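Local coordinates for protein charybdin (Charybdis maritima, PDB 2B7U) that belongs to the plant ribosome-inactivating proteins, a family whose fold combines a mixed beta sheet with a bundle of helices, at residues Q125-I128 / L129-S132; S148-T151 / R152-A155. All blocks are in the same frame, centred on the assembly; numbering follows the deposited sequence.

Overall arrangement
Followed from the N terminus, the chain leaves its main mixed sheet for a run of helices, and the two contacts come one after the other there, neither nested nor crossed. Contact 1 forms as helix 117-124 ends: it folds 125-132 into a short 3-10 turn on the way to helix 135-147. Contact 2 forms at the far end of that helix, where 148-151 closes the next loop and starts helix 151-170. Their centres are about 14 Å apart and they meet where Gln125 OE1 lies 2.9 Å from Arg152 NE. Helix 151-170 links them: contact 2 caps its first turn, and Ile128 and Ile131 of contact 1 pack farther along it.

Contact 1: Q125-I128 / L129-S132; sequences QQDI and LDIS
The amide of Gln126 lies with one face against Ile131, whose CG1 sits above it, 3.7 Å from Gln126 CD. Gln126 CG is anti to its own backbone N (chi1 -176°) and the chain runs extended from there, which carries the amide to the far end of the turn. At the amide's nitrogen end, Gln126 NE2 makes a weak bond to Asp130 O at 3.1 Å, with an N-H...O angle of only 128°; this acceptor lies out of the amide plane, on the side of Ile131. The other end, OE1, accepts from Arg156 NE, so both polar ends of a long, neutral side chain find use.

On the outer side of the turn the carboxylates of Asp127 and Asp130 run side by side in the same direction, their planes 45° apart. Asp127 OD1 comes within 3.4 Å of Asp130 OD2. Two carboxylates so close would tend to raise the pKa of one of them, though both are exposed to solvent, which would soften the effect. A water links the backbone to one of these acids: it accepts from Asp127 N at 2.9 Å and donates to Asp130 OD2.

Asp130 N donates to Asp127 O at 2.9 Å, the bond that closes the 3-10 turn. Ile131 N reaches Ile128 O in a weak bond of 3.5 Å, and that oxygen also takes Tyr133 OH. Branched Ile128 and Ile131 suit the buried side, where both pack on Ile159 of helix 151-170. Here a Schellman motif, with Gln125 at positive phi as its C-prime residue, ends helix 117-124, and a 3-10 turn follows.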
loop_
_atom_site.group_PDB
_atom_site.type_symbol
_atom_site.label_atom_id
_atom_site.label_comp_id
_atom_site.label_asym_id
_atom_site.label_seq_id
_atom_site.Cartn_x
_atom_site.Cartn_y
_atom_site.Cartn_z
ATOM N N GLN A 125 -0.006 2.513 -19.544
ATOM C CA GLN A 125 0.657 3.338 -20.555
ATOM C C GLN A 125 0.771 4.785 -20.062
ATOM O O GLN A 125 0.559 5.737 -20.822
ATOM C CB GLN A 125 -0.049 3.210 -21.907
ATOM C CG GLN A 125 -0.159 1.749 -22.341
ATOM C CD GLN A 125 -0.889 1.550 -23.654
ATOM O OE1 GLN A 125 -1.291 2.515 -24.307
ATOM N NE2 GLN A 125 -1.052 0.286 -24.052
ATOM N N GLN A 126 1.111 4.921 -18.779
ATOM C CA GLN A 126 1.163 6.221 -18.115
ATOM C C GLN A 126 2.036 6.099 -16.877
ATOM O O GLN A 126 1.940 5.107 -16.162
ATOM C CB GLN A 126 -0.240 6.675 -17.711
ATOM C CG GLN A 126 -0.270 8.081 -17.098
ATOM C CD GLN A 126 -1.659 8.700 -17.053
ATOM O OE1 GLN A 126 -2.667 8.036 -17.296
ATOM N NE2 GLN A 126 -1.717 9.987 -16.743
ATOM N N ASP A 127 2.865 7.118 -16.643
ATOM C CA ASP A 127 3.810 7.132 -15.519
ATOM C C ASP A 127 3.119 7.429 -14.183
ATOM O O ASP A 127 2.160 8.210 -14.128
ATOM C CB ASP A 127 4.900 8.175 -15.771
ATOM C CG ASP A 127 5.733 7.871 -17.013
ATOM O OD1 ASP A 127 6.098 8.834 -17.738
ATOM O OD2 ASP A 127 6.020 6.670 -17.263
ATOM N N ILE A 128 3.611 6.808 -13.110
ATOM C CA ILE A 128 3.053 7.020 -11.768
ATOM C C ILE A 128 3.042 8.510 -11.416
ATOM O O ILE A 128 2.080 9.006 -10.829
ATOM C CB ILE A 128 3.812 6.183 -10.681
ATOM C CG1 ILE A 128 3.115 4.840 -10.449
ATOM C CG2 ILE A 128 3.855 6.873 -9.317
ATOM C CD1 ILE A 128 2.969 4.016 -11.657
ATOM N N LEU A 129 4.093 9.220 -11.803
ATOM C CA LEU A 129 4.221 10.635 -11.491
ATOM C C LEU A 129 3.335 11.543 -12.346
ATOM O O LEU A 129 3.239 12.735 -12.053
ATOM C CB LEU A 129 5.688 11.073 -11.596
ATOM C CG LEU A 129 6.645 10.405 -10.600
ATOM C CD1 LEU A 129 8.063 10.940 -10.771
ATOM C CD2 LEU A 129 6.197 10.574 -9.139
ATOM N N ASP A 130 2.681 10.994 -13.374
ATOM C CA ASP A 130 1.858 11.794 -14.285
ATOM C C ASP A 130 0.370 11.551 -14.052
ATOM O O ASP A 130 -0.481 12.028 -14.815
ATOM C CB ASP A 130 2.236 11.489 -15.741
ATOM C CG ASP A 130 3.584 12.099 -16.142
ATOM O OD1 ASP A 130 4.001 13.133 -15.558
ATOM O OD2 ASP A 130 4.235 11.549 -17.064
ATOM N N ILE A 131 0.066 10.801 -12.998
ATOM C CA ILE A 131 -1.299 10.464 -12.626
ATOM C C ILE A 131 -1.738 11.354 -11.469
ATOM O O ILE A 131 -0.939 11.687 -10.592
ATOM C CB ILE A 131 -1.375 8.965 -12.235
ATOM C CG1 ILE A 131 -1.169 8.101 -13.481
ATOM C CG2 ILE A 131 -2.695 8.621 -11.536
ATOM C CD1 ILE A 131 -0.989 6.637 -13.206
ATOM N N SER A 132 -3.016 11.729 -11.454
ATOM C CA SER A 132 -3.519 12.602 -10.401
ATOM C C SER A 132 -4.089 11.787 -9.265
ATOM O O SER A 132 -4.722 10.755 -9.498
ATOM C CB SER A 132 -4.601 13.548 -10.937
ATOM O OG SER A 132 -5.091 14.365 -9.878
HETATM O O HOH W 1 2.861 9.236 -18.671
#

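Contact 2: S148-T151 / R152-A155; sequences STNT and RDRA
Arg154 reaches back from the first turn of helix 151-170 beneath the loop that leads into it, its chain extended from CG to NE, while Asp153 and Ser148 meet beside it. The guanidinium is turned so that the backbone of Thr149 covers one face, with Thr149 CA 3.7 Å from Arg154 NE, and Ser148 O lies at its edge. Arg154 NE donates to Ser148 O over 3.0 Å at 154°, the oxygen standing 21° out of the guanidinium plane. A long arginine suits this place because its apolar stem can lie along Asn150 O before the charged end reaches the loop carbonyl. Arg154 NH1 also donates to a water that is hydrogen-bonded to Thr151 OG1.

Ser148 OG is used twice. It donates to Asp153 OD2 at 3.1 Å, on the anti lone pair, and accepts from Asn150 N at 3.1 Å, which makes an ST turn. A chi1 of -178° turns this small, buried hydroxyl away from the serine's own N and toward both partners.

Asn150 is the N-cap. Its OD1 takes Asp153 N at 3.0 Å, in the carbonyl plane and on a lone pair, closing off an amide that the first turn leaves without a helical acceptor. The regular ladder then begins as Arg154 N bonds to Asn150 O and Ala155 N to Thr151 O. Asp153, acidic at the helix start, would interact favourably with the helix dipole.

Around this corner, Thr151 and Ala155 pack on Ala123 of helix 117-124 and on Phe113, Arg154 rests against Met85 and Leu111 in loops, and Asp153 has a long, weak ion pair with Lys144 of helix 135-147.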
loop_
_atom_site.group_PDB
_atom_site.type_symbol
_atom_site.label_atom_id
_atom_site.label_comp_id
_atom_site.label_asym_id
_atom_site.label_seq_id
_atom_site.Cartn_x
_atom_site.Cartn_y
_atom_site.Cartn_z
ATOM N N SER A 148 -15.079 -1.355 -15.834
ATOM C CA SER A 148 -14.273 -1.317 -17.059
ATOM C C SER A 148 -13.633 -2.663 -17.369
ATOM O O SER A 148 -13.190 -3.347 -16.474
ATOM C CB SER A 148 -13.207 -0.237 -16.981
ATOM O OG SER A 148 -12.471 -0.209 -18.205
ATOM N N THR A 149 -13.585 -3.045 -18.651
ATOM C CA THR A 149 -12.808 -4.223 -19.067
ATOM C C THR A 149 -11.537 -3.829 -19.830
ATOM O O THR A 149 -10.888 -4.671 -20.451
ATOM C CB THR A 149 -13.624 -5.178 -19.945
ATOM O OG1 THR A 149 -13.994 -4.513 -21.158
ATOM C CG2 THR A 149 -14.854 -5.661 -19.210
ATOM N N ASN A 150 -11.209 -2.548 -19.773
ATOM C CA ASN A 150 -10.090 -1.989 -20.503
ATOM C C ASN A 150 -8.842 -2.042 -19.633
ATOM O O ASN A 150 -8.844 -1.554 -18.501
ATOM C CB ASN A 150 -10.390 -0.545 -20.887
ATOM C CG ASN A 150 -9.255 0.093 -21.652
ATOM O OD1 ASN A 150 -8.427 0.772 -21.067
ATOM N ND2 ASN A 150 -9.197 -0.141 -22.962
ATOM N N THR A 151 -7.781 -2.631 -20.156
ATOM C CA THR A 151 -6.546 -2.792 -19.397
ATOM C C THR A 151 -5.986 -1.487 -18.877
ATOM O O THR A 151 -5.600 -1.412 -17.710
ATOM C CB THR A 151 -5.474 -3.510 -20.232
ATOM O OG1 THR A 151 -5.950 -4.825 -20.533
ATOM C CG2 THR A 151 -4.154 -3.615 -19.485
ATOM N N ARG A 152 -5.884 -0.469 -19.733
ATOM C CA ARG A 152 -5.365 0.854 -19.307
ATOM C C ARG A 152 -6.152 1.442 -18.136
ATOM O O ARG A 152 -5.553 1.898 -17.154
ATOM C CB ARG A 152 -5.407 1.884 -20.434
ATOM C CG ARG A 152 -4.344 1.782 -21.475
ATOM C CD ARG A 152 -4.048 3.186 -22.006
ATOM N NE ARG A 152 -3.967 3.237 -23.455
ATOM C CZ ARG A 152 -3.957 4.367 -24.164
ATOM N NH1 ARG A 152 -4.026 5.556 -23.555
ATOM N NH2 ARG A 152 -3.880 4.313 -25.491
ATOM N N ASP A 153 -7.486 1.460 -18.268
ATOM C CA ASP A 153 -8.374 2.016 -17.244
ATOM C C ASP A 153 -8.183 1.261 -15.928
ATOM O O ASP A 153 -8.139 1.866 -14.842
ATOM C CB ASP A 153 -9.847 1.848 -17.620
ATOM C CG ASP A 153 -10.331 2.795 -18.719
ATOM O OD1 ASP A 153 -9.654 3.772 -19.048
ATOM O OD2 ASP A 153 -11.451 2.549 -19.237
ATOM N N ARG A 154 -8.088 -0.067 -16.019
ATOM C CA ARG A 154 -7.942 -0.884 -14.812
ATOM C C ARG A 154 -6.618 -0.599 -14.128
ATOM O O ARG A 154 -6.569 -0.355 -12.912
ATOM C CB ARG A 154 -8.025 -2.368 -15.132
ATOM C CG ARG A 154 -9.391 -2.820 -15.623
ATOM C CD ARG A 154 -9.299 -4.246 -16.159
ATOM N NE ARG A 154 -10.620 -4.877 -16.210
ATOM C CZ ARG A 154 -10.849 -6.155 -16.500
ATOM N NH1 ARG A 154 -9.875 -6.965 -16.888
ATOM N NH2 ARG A 154 -12.086 -6.629 -16.408
ATOM N N ALA A 155 -5.546 -0.613 -14.907
ATOM C CA ALA A 155 -4.206 -0.410 -14.347
ATOM C C ALA A 155 -4.059 0.999 -13.760
ATOM O O ALA A 155 -3.514 1.180 -12.653
ATOM C CB ALA A 155 -3.160 -0.663 -15.394
HETATM O O HOH W 2 -7.190 -6.239 -18.034
#